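Local coordinates for probable serine protease HTRA3 (Homo sapiens, PDB 2P3W), which is a probable serine protease whose PDZ domain binds the C-terminal ends of peptides, here a phage-derived FGRWV sequence, at the interface of chains A and B. Coordinates in Å, arbitrary orientation; residue numbers count along the deposited sequence, not the author numbering. Chains: chain A/B, Probable serine protease HTRA3.

Contact 1 and contact 2 lie side by side, the centres of their C-alpha atoms about 12 Å apart, and share two elements: strand 10-14 of chain A and the short strand 110-111 of chain B. The phage-derived sequence FGRWV closes each chain, and each copy lays its tail in the peptide groove of the other. Contact 1 covers the flanking positions of that ligand, arginine and terminal valine; contact 2 covers the tryptophan between them, which points the other way and meets its symmetry mate. Groove recognition is thus PDZ-like, whereas the two-fold pairing may be a consequence of fusing the ligand to the domain.

Contact 1: the interface of chains A and B. Residues chain A 12, 70-71, 74; chain B 110, 112.
B:Arg110 lies against A:Met12 as one strand lies against its neighbour: the two residues form an antiparallel bridge. A:Met12 N donates to B:Arg110 O at 2.9 Å in a bond nearly straight at the hydrogen (173°), while B:Arg110 N returns a bond to A:Met12 O at 3.1 Å. These backbone links hold the ligand in register whatever its sequence; the side chain of B:Arg110 probably adds selectivity. Its CG stands between backbone N and carbonyl carbon (chi1 66°), and the chain then runs extended to NE, which carries the guanidinium to helix 70-79. There it crosses A:Gln74 at about a right angle, the amide and guanidinium planes 68° apart. NE gives a hydrogen bond to A:Gln74 OE1 at 2.9 Å, approaching from above the amide carbonyl plane, and NH2 adds a weak one to the same oxygen. At the far end NH1 lies 3.1 Å from A:Ser70 OG, a suitable hydroxyl acceptor, so neutral polar groups receive the arginine. A:Gln74 suits this place because its long side chain, with CG anti to the backbone N, brings a carbonyl oxygen to the arginine. Methionine offers a pliable apolar arm: A:Met12 CE fits between the two ligand side chains, 3.8 Å from B:Val112 CB and 3.9 Å from B:Arg110 CZ. The branched valine touches both strand and helix: CG1 faces A:Met12 SD, and CG2 lies 3.9 Å from A:Gln74 CA. The site is the canonical PDZ peptide groove, in which the ligand adds to the edge of strand 10-14 as a further antiparallel strand and faces helix 70-79.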
# COMPACT_ATOMS: atom_id res chain seq x y z
N MET A 12 3.68 7.60 1.28
CA MET A 12 4.51 8.76 1.54
C MET A 12 3.67 10.02 1.65
O MET A 12 2.61 10.15 1.01
CB MET A 12 5.56 8.91 0.43
CG MET A 12 5.00 9.15 -0.96
SD MET A 12 6.21 9.51 -2.22
CE MET A 12 5.19 9.52 -3.65
N SER A 70 6.67 14.91 -2.49
CA SER A 70 6.46 13.50 -2.83
C SER A 70 6.55 13.21 -4.35
O SER A 70 7.06 12.15 -4.75
CB SER A 70 5.13 13.02 -2.25
OG SER A 70 4.04 13.70 -2.84
N SER A 71 6.12 14.15 -5.18
CA SER A 71 6.20 13.96 -6.64
C SER A 71 7.63 13.66 -7.12
O SER A 71 7.83 12.95 -8.13
CB SER A 71 5.65 15.19 -7.37
OG SER A 71 6.44 16.35 -7.12
N GLN A 74 8.27 9.95 -6.31
CA GLN A 74 7.54 9.21 -7.35
C GLN A 74 8.36 9.15 -8.67
O GLN A 74 8.50 8.09 -9.28
CB GLN A 74 6.18 9.85 -7.60
CG GLN A 74 5.28 8.98 -8.44
CD GLN A 74 3.96 9.63 -8.77
OE1 GLN A 74 3.52 10.58 -8.10
NE2 GLN A 74 3.31 9.14 -9.83
N ARG B 110 0.27 9.09 -0.65
CA ARG B 110 0.09 8.07 -1.68
C ARG B 110 1.12 6.98 -1.64
O ARG B 110 2.25 7.22 -1.23
CB ARG B 110 0.06 8.67 -3.07
CG ARG B 110 1.29 9.29 -3.55
CD ARG B 110 1.06 9.76 -5.00
NE ARG B 110 2.18 10.51 -5.53
CZ ARG B 110 2.44 11.78 -5.25
NH1 ARG B 110 1.68 12.48 -4.41
NH2 ARG B 110 3.50 12.36 -5.80
N VAL B 112 3.76 4.38 -3.17
CA VAL B 112 4.79 4.41 -4.21
C VAL B 112 5.72 3.20 -4.08
O VAL B 112 6.55 2.94 -4.97
CB VAL B 112 5.62 5.73 -4.10
CG1 VAL B 112 6.54 5.73 -2.89
CG2 VAL B 112 6.37 6.02 -5.37
OXT VAL B 112 5.62 2.49 -3.06

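Contact 2: the interface of chains A and B. Residues chain A 9, 11, 41, 43-44, 111; chain B 41, 43-44, 111.
The indole rings of A:Trp111 and B:Trp111 stack face to face, their planes 9° apart and their five-membered rings 3.6 Å from centroid to centroid. The two side chains run across each other at about a right angle, and the short distance between the five-membered rings shows that the pyrrole ends overlap closely. The opposite face of B:Trp111 is covered by A:Arg11, whose CB lies 3.8 Å from the centroid of the six-membered ring, with CD over the five-membered ring. An arginine suits this place because its aliphatic stem can supply C-H groups to the aromatic face. CG of A:Arg11 is anti to the backbone N (chi1 180°), and later bends at chi2 and chi3 keep the chain folded along the indole. Its guanidinium plane stands 72° from the ring and turns an edge toward it. At the outer edge of each indole lies the other chain's Ala43: the backbone N sits in the ring plane, while A:Ala43 CB comes within 3.7 Å of B:Trp111 CZ3. A small methyl suits this margin, allowing the wide ring to come close to the backbone. The CB of A:Glu41 also borders the benzo end, at B:Trp111 CH2. Tryptophan gives this symmetric junction a broad flat surface, although the dimer may owe its existence to the fused ligand. Beside the stack, at the two-fold, A:Pro44 CD meets B:Pro44 CD at 3.9 Å.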
# COMPACT_ATOMS: atom_id res chain seq x y z
N GLY A 9 7.24 0.47 -2.10
CA GLY A 9 6.43 -0.01 -1.00
C GLY A 9 6.33 0.88 0.23
O GLY A 9 6.37 0.39 1.37
N ARG A 11 3.88 4.31 1.78
CA ARG A 11 2.85 5.34 1.62
C ARG A 11 3.49 6.63 2.17
O ARG A 11 3.88 6.70 3.33
CB ARG A 11 1.55 4.96 2.31
CG ARG A 11 0.49 6.04 2.14
CD ARG A 11 -0.91 5.51 2.01
NE ARG A 11 -1.36 4.77 3.19
CZ ARG A 11 -1.77 5.34 4.31
NH1 ARG A 11 -1.77 6.65 4.42
NH2 ARG A 11 -2.20 4.58 5.32
N GLU A 41 3.48 4.70 5.99
CA GLU A 41 3.37 3.23 6.10
C GLU A 41 4.42 2.54 5.20
O GLU A 41 4.85 3.10 4.19
CB GLU A 41 1.97 2.74 5.69
CG GLU A 41 0.79 3.30 6.44
CD GLU A 41 0.77 2.94 7.93
OE1 GLU A 41 0.12 3.71 8.69
OE2 GLU A 41 1.38 1.90 8.33
N ALA A 43 4.84 -1.15 3.17
CA ALA A 43 4.18 -2.39 2.76
C ALA A 43 5.05 -3.63 3.12
O ALA A 43 6.27 -3.58 3.00
CB ALA A 43 3.82 -2.37 1.27
N PRO A 44 4.43 -4.72 3.58
CA PRO A 44 5.18 -5.87 4.15
C PRO A 44 6.16 -6.64 3.27
O PRO A 44 7.17 -7.13 3.77
CB PRO A 44 4.08 -6.84 4.60
CG PRO A 44 2.82 -6.28 4.15
CD PRO A 44 2.97 -4.90 3.71
N TRP A 111 -3.70 -0.60 -4.97
CA TRP A 111 -4.03 -0.38 -3.56
C TRP A 111 -5.43 0.17 -3.46
O TRP A 111 -5.87 0.97 -4.31
CB TRP A 111 -3.04 0.59 -2.91
CG TRP A 111 -1.76 -0.03 -2.59
CD1 TRP A 111 -0.57 0.11 -3.26
CD2 TRP A 111 -1.50 -0.91 -1.50
NE1 TRP A 111 0.40 -0.64 -2.64
CE2 TRP A 111 -0.15 -1.27 -1.56
CE3 TRP A 111 -2.29 -1.40 -0.47
CZ2 TRP A 111 0.43 -2.12 -0.63
CZ3 TRP A 111 -1.72 -2.26 0.45
CH2 TRP A 111 -0.37 -2.61 0.35
N GLU B 41 -1.51 -8.12 -1.33
CA GLU B 41 -0.84 -7.64 -0.11
C GLU B 41 -1.86 -6.99 0.84
O GLU B 41 -2.91 -6.48 0.42
CB GLU B 41 0.24 -6.59 -0.45
CG GLU B 41 1.35 -7.02 -1.39
CD GLU B 41 2.23 -8.15 -0.84
OE1 GLU B 41 2.84 -8.85 -1.70
OE2 GLU B 41 2.32 -8.33 0.40
N ALA B 43 -1.86 -4.03 3.89
CA ALA B 43 -1.08 -2.99 4.55
C ALA B 43 -1.15 -3.15 6.09
O ALA B 43 -2.20 -3.51 6.63
CB ALA B 43 -1.55 -1.59 4.11
N PRO B 44 -0.04 -2.91 6.80
CA PRO B 44 0.06 -3.25 8.24
C PRO B 44 -0.88 -2.56 9.24
O PRO B 44 -1.25 -3.18 10.24
CB PRO B 44 1.50 -2.88 8.61
CG PRO B 44 2.07 -2.24 7.43
CD PRO B 44 1.25 -2.43 6.26
N TRP B 111 0.70 5.81 -2.12
CA TRP B 111 1.58 4.65 -2.23
C TRP B 111 2.54 4.86 -3.38
O TRP B 111 2.18 5.45 -4.42
CB TRP B 111 0.76 3.37 -2.48
CG TRP B 111 0.13 2.86 -1.26
CD1 TRP B 111 -1.19 2.95 -0.91
CD2 TRP B 111 0.78 2.17 -0.20
NE1 TRP B 111 -1.39 2.36 0.31
CE2 TRP B 111 -0.19 1.86 0.76
CE3 TRP B 111 2.09 1.75 -0.00
CZ2 TRP B 111 0.11 1.17 1.92
CZ3 TRP B 111 2.40 1.08 1.16
CH2 TRP B 111 1.41 0.80 2.11